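Local coordinates for protein dehydratase, IlvD/Edd family (Caulobacter crescentus, PDB 5OYN) that catalyses the magnesium- and [2Fe-2S]-dependent dehydration of D-xylonate to 2-dehydro-3-deoxy-D-arabinonate, and acts on D-gluconate with similar efficiency, at residues Arg112-Leu123 with Pro142-Ile153; Arg17-Asp25 with Thr122-Ala130. One frame throughout, in Å; residues are numbered along the deposited sequence.

Interaction 1. Residues Arg112-Leu123 with Pro142-Ile153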
loop_
_atom_site.group_PDB
_atom_site.type_symbol
_atom_site.label_atom_id
_atom_site.label_comp_id
_atom_site.label_asym_id
_atom_site.label_seq_id
_atom_site.Cartn_x
_atom_site.Cartn_y
_atom_site.Cartn_z
ATOM N N ARG A 112 -22.008 -17.732 1.593
ATOM C CA ARG A 112 -22.619 -16.855 0.607
ATOM C C ARG A 112 -23.768 -16.070 1.217
ATOM O O ARG A 112 -23.882 -14.856 1.011
ATOM C CB ARG A 112 -23.094 -17.662 -0.587
ATOM C CG ARG A 112 -23.569 -16.799 -1.724
ATOM C CD ARG A 112 -24.458 -17.587 -2.655
ATOM N NE ARG A 112 -25.821 -17.616 -2.146
ATOM C CZ ARG A 112 -26.729 -18.523 -2.481
ATOM N NH1 ARG A 112 -26.430 -19.489 -3.336
ATOM N NH2 ARG A 112 -27.941 -18.452 -1.959
ATOM N N ASN A 113 -24.609 -16.739 2.002
ATOM C CA ASN A 113 -25.748 -16.051 2.590
ATOM C C ASN A 113 -25.307 -15.125 3.718
ATOM O O ASN A 113 -25.837 -14.015 3.858
ATOM C CB ASN A 113 -26.780 -17.078 3.068
ATOM C CG ASN A 113 -27.554 -17.728 1.903
ATOM O OD1 ASN A 113 -27.701 -17.143 0.826
ATOM N ND2 ASN A 113 -28.054 -18.937 2.128
ATOM N N LEU A 114 -24.316 -15.553 4.510
ATOM C CA LEU A 114 -23.784 -14.707 5.578
ATOM C C LEU A 114 -23.139 -13.445 5.018
ATOM O O LEU A 114 -23.320 -12.351 5.558
ATOM C CB LEU A 114 -22.786 -15.497 6.423
ATOM C CG LEU A 114 -22.055 -14.742 7.537
ATOM C CD1 LEU A 114 -23.009 -14.036 8.476
ATOM C CD2 LEU A 114 -21.145 -15.686 8.313
ATOM N N SER A 115 -22.373 -13.574 3.940
ATOM C CA SER A 115 -21.821 -12.392 3.295
ATOM C C SER A 115 -22.938 -11.522 2.728
ATOM O O SER A 115 -22.892 -10.290 2.828
ATOM C CB SER A 115 -20.832 -12.825 2.210
ATOM O OG SER A 115 -20.259 -11.730 1.524
ATOM N N TYR A 116 -23.964 -12.154 2.152
ATOM C CA TYR A 116 -25.124 -11.432 1.637
ATOM C C TYR A 116 -25.723 -10.512 2.697
ATOM O O TYR A 116 -25.927 -9.317 2.459
ATOM C CB TYR A 116 -26.173 -12.438 1.142
ATOM C CG TYR A 116 -27.566 -11.855 1.003
ATOM C CD1 TYR A 116 -27.912 -11.090 -0.109
ATOM C CD2 TYR A 116 -28.536 -12.059 1.984
ATOM C CE1 TYR A 116 -29.180 -10.542 -0.238
ATOM C CE2 TYR A 116 -29.810 -11.507 1.867
ATOM C CZ TYR A 116 -30.122 -10.753 0.754
ATOM O OH TYR A 116 -31.378 -10.208 0.621
ATOM N N LEU A 117 -26.015 -11.063 3.881
ATOM C CA LEU A 117 -26.626 -10.284 4.954
ATOM C C LEU A 117 -25.823 -9.038 5.244
ATOM O O LEU A 117 -26.364 -7.929 5.283
ATOM C CB LEU A 117 -26.741 -11.129 6.224
ATOM C CG LEU A 117 -27.703 -12.315 6.143
ATOM C CD1 LEU A 117 -27.469 -13.325 7.267
ATOM C CD2 LEU A 117 -29.136 -11.801 6.133
ATOM N N GLY A 118 -24.515 -9.210 5.446
ATOM C CA GLY A 118 -23.670 -8.094 5.824
ATOM C C GLY A 118 -23.525 -7.061 4.732
ATOM O O GLY A 118 -23.386 -5.869 5.020
ATOM N N LEU A 119 -23.567 -7.481 3.467
ATOM C CA LEU A 119 -23.441 -6.478 2.420
ATOM C C LEU A 119 -24.678 -5.580 2.361
ATOM O O LEU A 119 -24.542 -4.354 2.221
ATOM C CB LEU A 119 -23.162 -7.137 1.074
ATOM C CG LEU A 119 -22.755 -6.172 -0.048
ATOM C CD1 LEU A 119 -21.763 -5.113 0.406
ATOM C CD2 LEU A 119 -22.176 -6.942 -1.208
ATOM N N VAL A 120 -25.890 -6.153 2.511
ATOM C CA VAL A 120 -27.097 -5.316 2.465
ATOM C C VAL A 120 -27.116 -4.339 3.639
ATOM O O VAL A 120 -27.441 -3.158 3.466
ATOM C CB VAL A 120 -28.404 -6.153 2.397
ATOM C CG1 VAL A 120 -28.303 -7.313 1.413
ATOM C CG2 VAL A 120 -28.887 -6.632 3.771
ATOM N N GLU A 121 -26.745 -4.796 4.842
ATOM C CA GLU A 121 -26.654 -3.882 5.979
ATOM C C GLU A 121 -25.773 -2.679 5.644
ATOM O O GLU A 121 -26.168 -1.531 5.855
ATOM C CB GLU A 121 -26.114 -4.611 7.212
ATOM C CG GLU A 121 -27.132 -5.454 8.005
ATOM C CD GLU A 121 -28.570 -4.918 7.966
ATOM O OE1 GLU A 121 -29.321 -5.323 7.049
ATOM O OE2 GLU A 121 -28.962 -4.129 8.863
ATOM N N THR A 122 -24.582 -2.935 5.092
ATOM C CA THR A 122 -23.654 -1.867 4.724
ATOM C C THR A 122 -24.222 -0.991 3.612
ATOM O O THR A 122 -24.257 0.238 3.736
ATOM C CB THR A 122 -22.311 -2.478 4.300
ATOM O OG1 THR A 122 -21.799 -3.298 5.355
ATOM C CG2 THR A 122 -21.291 -1.403 3.943
ATOM N N LEU A 123 -24.656 -1.602 2.501
ATOM C CA LEU A 123 -25.141 -0.815 1.362
ATOM C C LEU A 123 -26.326 0.058 1.749
ATOM O O LEU A 123 -26.449 1.201 1.289
ATOM C CB LEU A 123 -25.540 -1.732 0.212
ATOM C CG LEU A 123 -24.449 -2.466 -0.556
ATOM C CD1 LEU A 123 -25.084 -3.162 -1.750
ATOM C CD2 LEU A 123 -23.379 -1.505 -1.001
ATOM N N PRO A 142 -22.319 -14.374 -6.730
ATOM C CA PRO A 142 -23.737 -14.366 -6.318
ATOM C C PRO A 142 -23.980 -13.607 -5.025
ATOM O O PRO A 142 -24.899 -12.782 -4.958
ATOM C CB PRO A 142 -24.071 -15.861 -6.183
ATOM C CG PRO A 142 -22.773 -16.539 -5.988
ATOM C CD PRO A 142 -21.803 -15.755 -6.811
ATOM N N ALA A 143 -23.165 -13.848 -3.997
ATOM C CA ALA A 143 -23.304 -13.104 -2.750
ATOM C C ALA A 143 -23.335 -11.600 -2.996
ATOM O O ALA A 143 -24.140 -10.882 -2.392
ATOM C CB ALA A 143 -22.172 -13.469 -1.793
ATOM N N GLY A 144 -22.481 -11.105 -3.892
ATOM C CA GLY A 144 -22.480 -9.676 -4.171
ATOM C C GLY A 144 -23.738 -9.232 -4.899
ATOM O O GLY A 144 -24.430 -8.304 -4.467
ATOM N N ILE A 145 -24.063 -9.905 -6.004
ATOM C CA ILE A 145 -25.230 -9.517 -6.793
ATOM C C ILE A 145 -26.512 -9.656 -5.980
ATOM O O ILE A 145 -27.362 -8.754 -5.979
ATOM C CB ILE A 145 -25.281 -10.332 -8.092
ATOM C CG1 ILE A 145 -24.010 -10.039 -8.898
ATOM C CG2 ILE A 145 -26.547 -10.002 -8.857
ATOM C CD1 ILE A 145 -23.914 -10.790 -10.175
ATOM N N MET A 146 -26.665 -10.764 -5.255
ATOM C CA MET A 146 -27.822 -10.919 -4.376
ATOM C C MET A 146 -28.002 -9.705 -3.465
ATOM O O MET A 146 -29.092 -9.131 -3.377
ATOM C CB MET A 146 -27.681 -12.193 -3.546
ATOM C CG MET A 146 -27.974 -13.447 -4.335
ATOM S SD MET A 146 -27.350 -14.946 -3.551
ATOM C CE MET A 146 -27.848 -14.715 -1.844
ATOM N N ALA A 147 -26.926 -9.277 -2.806
ATOM C CA ALA A 147 -27.029 -8.175 -1.857
ATOM C C ALA A 147 -27.335 -6.863 -2.559
ATOM O O ALA A 147 -28.145 -6.065 -2.071
ATOM C CB ALA A 147 -25.736 -8.063 -1.049
ATOM N N ALA A 148 -26.688 -6.606 -3.694
ATOM C CA ALA A 148 -26.943 -5.348 -4.383
ATOM C C ALA A 148 -28.391 -5.246 -4.854
ATOM O O ALA A 148 -28.948 -4.144 -4.875
ATOM C CB ALA A 148 -25.982 -5.175 -5.560
ATOM N N THR A 149 -29.028 -6.368 -5.234
ATOM C CA THR A 149 -30.383 -6.227 -5.756
ATOM C C THR A 149 -31.396 -6.037 -4.632
ATOM O O THR A 149 -32.312 -5.218 -4.766
ATOM C CB THR A 149 -30.784 -7.414 -6.642
ATOM O OG1 THR A 149 -31.180 -8.515 -5.827
ATOM C CG2 THR A 149 -29.660 -7.844 -7.529
ATOM N N THR A 150 -31.248 -6.771 -3.523
ATOM C CA THR A 150 -32.110 -6.550 -2.364
ATOM C C THR A 150 -32.165 -5.076 -2.005
ATOM O O THR A 150 -33.239 -4.519 -1.756
ATOM C CB THR A 150 -31.621 -7.359 -1.163
ATOM O OG1 THR A 150 -31.769 -8.761 -1.422
ATOM C CG2 THR A 150 -32.418 -7.003 0.073
ATOM N N VAL A 151 -31.009 -4.419 -1.985
ATOM C CA VAL A 151 -30.996 -2.995 -1.686
ATOM C C VAL A 151 -31.370 -2.194 -2.922
ATOM O O VAL A 151 -32.100 -1.198 -2.834
ATOM C CB VAL A 151 -29.628 -2.595 -1.118
ATOM C CG1 VAL A 151 -29.497 -1.076 -1.024
ATOM C CG2 VAL A 151 -29.446 -3.246 0.242
ATOM N N ASN A 152 -30.902 -2.629 -4.088
ATOM C CA ASN A 152 -31.271 -2.032 -5.371
ATOM C C ASN A 152 -30.810 -0.579 -5.456
ATOM O O ASN A 152 -31.609 0.349 -5.577
ATOM C CB ASN A 152 -32.780 -2.146 -5.631
ATOM C CG ASN A 152 -33.131 -1.988 -7.101
ATOM O OD1 ASN A 152 -32.413 -2.471 -7.977
ATOM N ND2 ASN A 152 -34.244 -1.320 -7.378
ATOM N N ILE A 153 -29.494 -0.400 -5.380
ATOM C CA ILE A 153 -28.858 0.846 -5.810
ATOM C C ILE A 153 -28.020 0.492 -7.032
ATOM O O ILE A 153 -27.657 -0.683 -7.191
ATOM C CB ILE A 153 -28.010 1.476 -4.693
ATOM C CG1 ILE A 153 -27.080 0.442 -4.062
ATOM C CG2 ILE A 153 -28.881 2.091 -3.626
ATOM C CD1 ILE A 153 -25.875 1.073 -3.355
#

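Interaction 2. Residues Arg17-Asp25 with Thr122-Ala130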
loop_
_atom_site.group_PDB
_atom_site.type_symbol
_atom_site.label_atom_id
_atom_site.label_comp_id
_atom_site.label_asym_id
_atom_site.label_seq_id
_atom_site.Cartn_x
_atom_site.Cartn_y
_atom_site.Cartn_z
ATOM N N ARG A 17 -30.305 14.391 -6.245
ATOM C CA ARG A 17 -30.110 14.335 -4.800
ATOM C C ARG A 17 -29.954 12.863 -4.445
ATOM O O ARG A 17 -30.939 12.118 -4.362
ATOM C CB ARG A 17 -31.258 14.993 -4.039
ATOM C CG ARG A 17 -31.389 14.504 -2.585
ATOM C CD ARG A 17 -32.062 15.508 -1.675
ATOM N NE ARG A 17 -31.139 16.565 -1.283
ATOM C CZ ARG A 17 -30.892 16.896 -0.019
ATOM N NH1 ARG A 17 -31.506 16.248 0.967
ATOM N NH2 ARG A 17 -30.037 17.874 0.263
ATOM N N PHE A 18 -28.705 12.443 -4.264
ATOM C CA PHE A 18 -28.409 11.067 -3.918
ATOM C C PHE A 18 -28.733 10.807 -2.446
ATOM O O PHE A 18 -28.767 11.722 -1.624
ATOM C CB PHE A 18 -26.949 10.779 -4.213
ATOM C CG PHE A 18 -26.567 10.976 -5.650
ATOM C CD1 PHE A 18 -26.851 10.004 -6.594
ATOM C CD2 PHE A 18 -25.890 12.114 -6.052
ATOM C CE1 PHE A 18 -26.482 10.170 -7.918
ATOM C CE2 PHE A 18 -25.518 12.287 -7.377
ATOM C CZ PHE A 18 -25.823 11.313 -8.314
ATOM N N ARG A 19 -28.980 9.538 -2.111
ATOM C CA ARG A 19 -29.288 9.222 -0.717
ATOM C C ARG A 19 -28.154 9.626 0.217
ATOM O O ARG A 19 -28.386 9.861 1.410
ATOM C CB ARG A 19 -29.580 7.737 -0.557
ATOM C CG ARG A 19 -28.782 6.902 -1.496
ATOM C CD ARG A 19 -29.251 5.482 -1.470
ATOM N NE ARG A 19 -28.691 4.726 -0.357
ATOM C CZ ARG A 19 -29.395 4.332 0.693
ATOM N NH1 ARG A 19 -30.686 4.652 0.772
ATOM N NH2 ARG A 19 -28.816 3.625 1.657
ATOM N N SER A 20 -26.920 9.685 -0.296
ATOM C CA SER A 20 -25.819 10.215 0.499
ATOM C C SER A 20 -26.184 11.572 1.085
ATOM O O SER A 20 -25.929 11.832 2.266
ATOM C CB SER A 20 -24.546 10.311 -0.346
ATOM O OG SER A 20 -24.805 10.749 -1.670
ATOM N N ARG A 21 -26.827 12.432 0.285
ATOM C CA ARG A 21 -27.197 13.765 0.747
ATOM C C ARG A 21 -28.072 13.735 1.991
ATOM O O ARG A 21 -28.117 14.727 2.717
ATOM C CB ARG A 21 -27.906 14.543 -0.361
ATOM C CG ARG A 21 -27.072 14.725 -1.631
ATOM C CD ARG A 21 -25.831 15.590 -1.372
ATOM N NE ARG A 21 -24.572 14.852 -1.567
ATOM C CZ ARG A 21 -23.358 15.354 -1.331
ATOM N NH1 ARG A 21 -23.232 16.605 -0.901
ATOM N NH2 ARG A 21 -22.269 14.618 -1.545
ATOM N N ASP A 22 -28.752 12.627 2.280
ATOM C CA ASP A 22 -29.516 12.598 3.519
ATOM C C ASP A 22 -28.623 12.519 4.754
ATOM O O ASP A 22 -29.091 12.787 5.867
ATOM C CB ASP A 22 -30.508 11.442 3.520
ATOM C CG ASP A 22 -31.480 11.524 4.690
ATOM O OD1 ASP A 22 -32.336 12.444 4.704
ATOM O OD2 ASP A 22 -31.364 10.684 5.612
ATOM N N TRP A 23 -27.351 12.153 4.589
ATOM C CA TRP A 23 -26.391 12.209 5.683
ATOM C C TRP A 23 -25.663 13.547 5.706
ATOM O O TRP A 23 -25.534 14.175 6.761
ATOM C CB TRP A 23 -25.359 11.088 5.559
ATOM C CG TRP A 23 -25.746 9.733 6.056
ATOM C CD1 TRP A 23 -25.324 9.137 7.206
ATOM C CD2 TRP A 23 -26.564 8.771 5.383
ATOM N NE1 TRP A 23 -25.855 7.876 7.310
ATOM C CE2 TRP A 23 -26.621 7.627 6.203
ATOM C CE3 TRP A 23 -27.266 8.770 4.174
ATOM C CZ2 TRP A 23 -27.353 6.493 5.856
ATOM C CZ3 TRP A 23 -27.998 7.631 3.827
ATOM C CH2 TRP A 23 -28.031 6.513 4.665
ATOM N N PHE A 24 -25.199 13.994 4.539
ATOM C CA PHE A 24 -24.237 15.078 4.431
ATOM C C PHE A 24 -24.870 16.433 4.146
ATOM O O PHE A 24 -24.178 17.454 4.251
ATOM C CB PHE A 24 -23.211 14.747 3.337
ATOM C CG PHE A 24 -22.403 13.502 3.618
ATOM C CD1 PHE A 24 -22.145 13.100 4.926
ATOM C CD2 PHE A 24 -21.901 12.735 2.573
ATOM C CE1 PHE A 24 -21.407 11.960 5.181
ATOM C CE2 PHE A 24 -21.160 11.586 2.823
ATOM C CZ PHE A 24 -20.913 11.199 4.127
ATOM N N ASP A 25 -26.152 16.474 3.795
ATOM C CA ASP A 25 -26.857 17.737 3.591
ATOM C C ASP A 25 -28.325 17.566 3.985
ATOM O O ASP A 25 -29.243 17.884 3.227
ATOM C CB ASP A 25 -26.702 18.220 2.149
ATOM C CG ASP A 25 -27.318 19.585 1.925
ATOM O OD1 ASP A 25 -26.982 20.529 2.676
ATOM O OD2 ASP A 25 -28.143 19.713 0.995
ATOM N N THR A 122 -24.582 -2.935 5.092
ATOM C CA THR A 122 -23.654 -1.867 4.724
ATOM C C THR A 122 -24.222 -0.991 3.612
ATOM O O THR A 122 -24.257 0.238 3.736
ATOM C CB THR A 122 -22.311 -2.478 4.300
ATOM O OG1 THR A 122 -21.799 -3.298 5.355
ATOM C CG2 THR A 122 -21.291 -1.403 3.943
ATOM N N LEU A 123 -24.656 -1.602 2.501
ATOM C CA LEU A 123 -25.141 -0.815 1.362
ATOM C C LEU A 123 -26.326 0.058 1.749
ATOM O O LEU A 123 -26.449 1.201 1.289
ATOM C CB LEU A 123 -25.540 -1.732 0.212
ATOM C CG LEU A 123 -24.449 -2.466 -0.556
ATOM C CD1 LEU A 123 -25.084 -3.162 -1.750
ATOM C CD2 LEU A 123 -23.379 -1.505 -1.001
ATOM N N HIS A 124 -27.208 -0.461 2.597
ATOM C CA HIS A 124 -28.396 0.282 2.977
ATOM C C HIS A 124 -28.167 1.202 4.169
ATOM O O HIS A 124 -28.825 2.245 4.263
ATOM C CB HIS A 124 -29.533 -0.694 3.276
ATOM C CG HIS A 124 -30.794 -0.024 3.706
ATOM N ND1 HIS A 124 -31.580 0.706 2.840
ATOM C CD2 HIS A 124 -31.394 0.054 4.919
ATOM C CE1 HIS A 124 -32.615 1.195 3.498
ATOM N NE2 HIS A 124 -32.527 0.811 4.759
ATOM N N GLY A 125 -27.226 0.862 5.063
ATOM C CA GLY A 125 -26.987 1.570 6.308
ATOM C C GLY A 125 -26.018 2.735 6.279
ATOM O O GLY A 125 -25.920 3.453 7.282
ATOM N N TYR A 126 -25.311 2.964 5.180
ATOM C CA TYR A 126 -24.317 4.023 5.089
ATOM C C TYR A 126 -24.634 4.916 3.901
ATOM O O TYR A 126 -25.418 4.536 3.026
ATOM C CB TYR A 126 -22.903 3.436 4.949
ATOM C CG TYR A 126 -22.431 2.706 6.182
ATOM C CD1 TYR A 126 -22.615 1.332 6.311
ATOM C CD2 TYR A 126 -21.813 3.389 7.222
ATOM C CE1 TYR A 126 -22.186 0.655 7.444
ATOM C CE2 TYR A 126 -21.378 2.729 8.351
ATOM C CZ TYR A 126 -21.563 1.364 8.462
ATOM O OH TYR A 126 -21.135 0.703 9.594
ATOM N N PRO A 127 -24.056 6.122 3.840
ATOM C CA PRO A 127 -24.407 7.028 2.736
ATOM C C PRO A 127 -23.797 6.596 1.414
ATOM O O PRO A 127 -22.931 7.284 0.863
ATOM C CB PRO A 127 -23.848 8.380 3.196
ATOM C CG PRO A 127 -22.732 8.027 4.076
ATOM C CD PRO A 127 -23.144 6.766 4.796
ATOM N N ILE A 128 -24.250 5.453 0.900
ATOM C CA ILE A 128 -23.707 4.845 -0.308
ATOM C C ILE A 128 -24.738 4.980 -1.419
ATOM O O ILE A 128 -25.918 4.662 -1.220
ATOM C CB ILE A 128 -23.332 3.374 -0.062
ATOM C CG1 ILE A 128 -22.155 3.301 0.913
ATOM C CG2 ILE A 128 -23.007 2.659 -1.374
ATOM C CD1 ILE A 128 -22.049 1.973 1.625
ATOM N N ASP A 129 -24.295 5.459 -2.583
ATOM C CA ASP A 129 -25.181 5.691 -3.715
ATOM C C ASP A 129 -25.139 4.554 -4.724
ATOM O O ASP A 129 -26.165 3.930 -5.001
ATOM C CB ASP A 129 -24.821 7.004 -4.396
ATOM C CG ASP A 129 -25.074 8.177 -3.507
ATOM O OD1 ASP A 129 -26.093 8.122 -2.769
ATOM O OD2 ASP A 129 -24.259 9.137 -3.534
ATOM N N ALA A 130 -23.978 4.303 -5.311
ATOM C CA ALA A 130 -23.770 3.185 -6.210
ATOM C C ALA A 130 -22.687 2.294 -5.619
ATOM O O ALA A 130 -22.030 2.650 -4.635
ATOM C CB ALA A 130 -23.384 3.671 -7.612
#

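Interaction 1. Residues Arg112-Leu123 with Pro142-Ile153
Tyr116 is the knob of this helix pair, set into a hole formed by Ala143, Met146, Ala147 and Thr150. With CG anti to the backbone N (chi1 161°), the ring turns its edge to the helix 142-151 backbone, CD1 lying 3.4 Å from Ala147 N. Its only hydrogen bond across the contact is hydroxyl to hydroxyl, Tyr116 OH to Thr150 OG1 at 2.5 Å.

Apolar contacts carry the middle of the interface. The CB of Ala147 meets Leu119 CB at 3.5 Å and also Val120 CG1, and this small residue, with Ala143 and Gly144, lets the axes close to 8.4 Å at a crossing angle of -38°. Val151 CG2 packs on Val120 CB, while Leu123 reaches Ala148 and Ile153.

At the other end Met146 SD lies over one face of the Arg112 guanidinium, 3.4 Å from NE. That group is held by Asn113 OD1, Gly579 O and His292 ND1.

Helices 109-125 and 141-151, successive in an alpha/beta layer, run the same way before and after strand 130-135 of the four-stranded parallel sheet. Phe94 of its strand 90-95 packs on Leu119 and Leu123; helices 289-299 and 564-572 flank the pair.

Interaction 2. Residues Arg17-Asp25 with Thr122-Ala130
Arg19 reaches across to the C-terminal end of helix 109-125, where its NH2 donates to His124 O at 2.9 Å, with a weak, longer bond to Leu123 O. The His124 carbonyl oxygen lies in the guanidinium plane, although the donor stands above the carbonyl's own plane. A bend at chi3 (-82°) turns the guanidinium toward these carbonyls.

Gly125 O approaches Trp23 CZ2 obliquely, and the Tyr126 carbonyl carbon lies over one face of the indole, offset toward the rim. Tyr126 OH is hydrogen-bonded to Phe100 N of the second subunit, Phe100 being a residue of the [2Fe-2S] pocket. Pro127, the centre of an inverse gamma turn, lies over the same face of Trp23: its CD makes a CH-pi contact 3.8 Å from the centroid of the five-membered ring, and its CB comes within 3.5 Å of Trp23 CD2. Phe24 CZ touches the proline at CG. Trp23 NE1 donates a hydrogen bond to Cys103 O of the second subunit. Replacing the indole with an alanine would probably leave Pro127 without its aromatic cover and that carbonyl without this donor.

Ile128 offers its carbonyl to Arg19 NE at 2.9 Å, nearly along the C=O axis. Asp129 then grips Ser20 with both oxygens, each by its syn lone pair: OD1 takes Ser20 N at 3.0 Å and OD2 takes Ser20 OG at 2.5 Å. OD2 also accepts from Ile56 N.

The chemistry thus divides in two. A buried carboxylate is satisfied by neutral N-H and O-H donors, while the arginine spends its charge on main-chain carbonyls, including those at a helix C-terminus, where a positive group is likely to be favourable.

Overall arrangement
Interactions 1 and 2 illustrate how one helix can serve two partners far apart in sequence. Both use helix 109-125 and share Thr122 and Leu123, with centres about 16 Å apart. Along the chain their segments alternate: 17-25, 112-123, 122-130, then 142-153. Strand 130-135, starting where interaction 2 ends, leads on toward helix 141-151. The contacts touch directly, Ile153 packing against Ile128 and Val151 against His124. Interaction 1 is centred about 15 Å from the chain's centre, against 30 Å for interaction 2, and its Pro142 side chain is about 10 Å from the magnesium ion. Interaction 2 ties the N-terminal segment to the same helix, the Tyr126 side chain about 9 Å from a bound cluster. Both reach the second subunit.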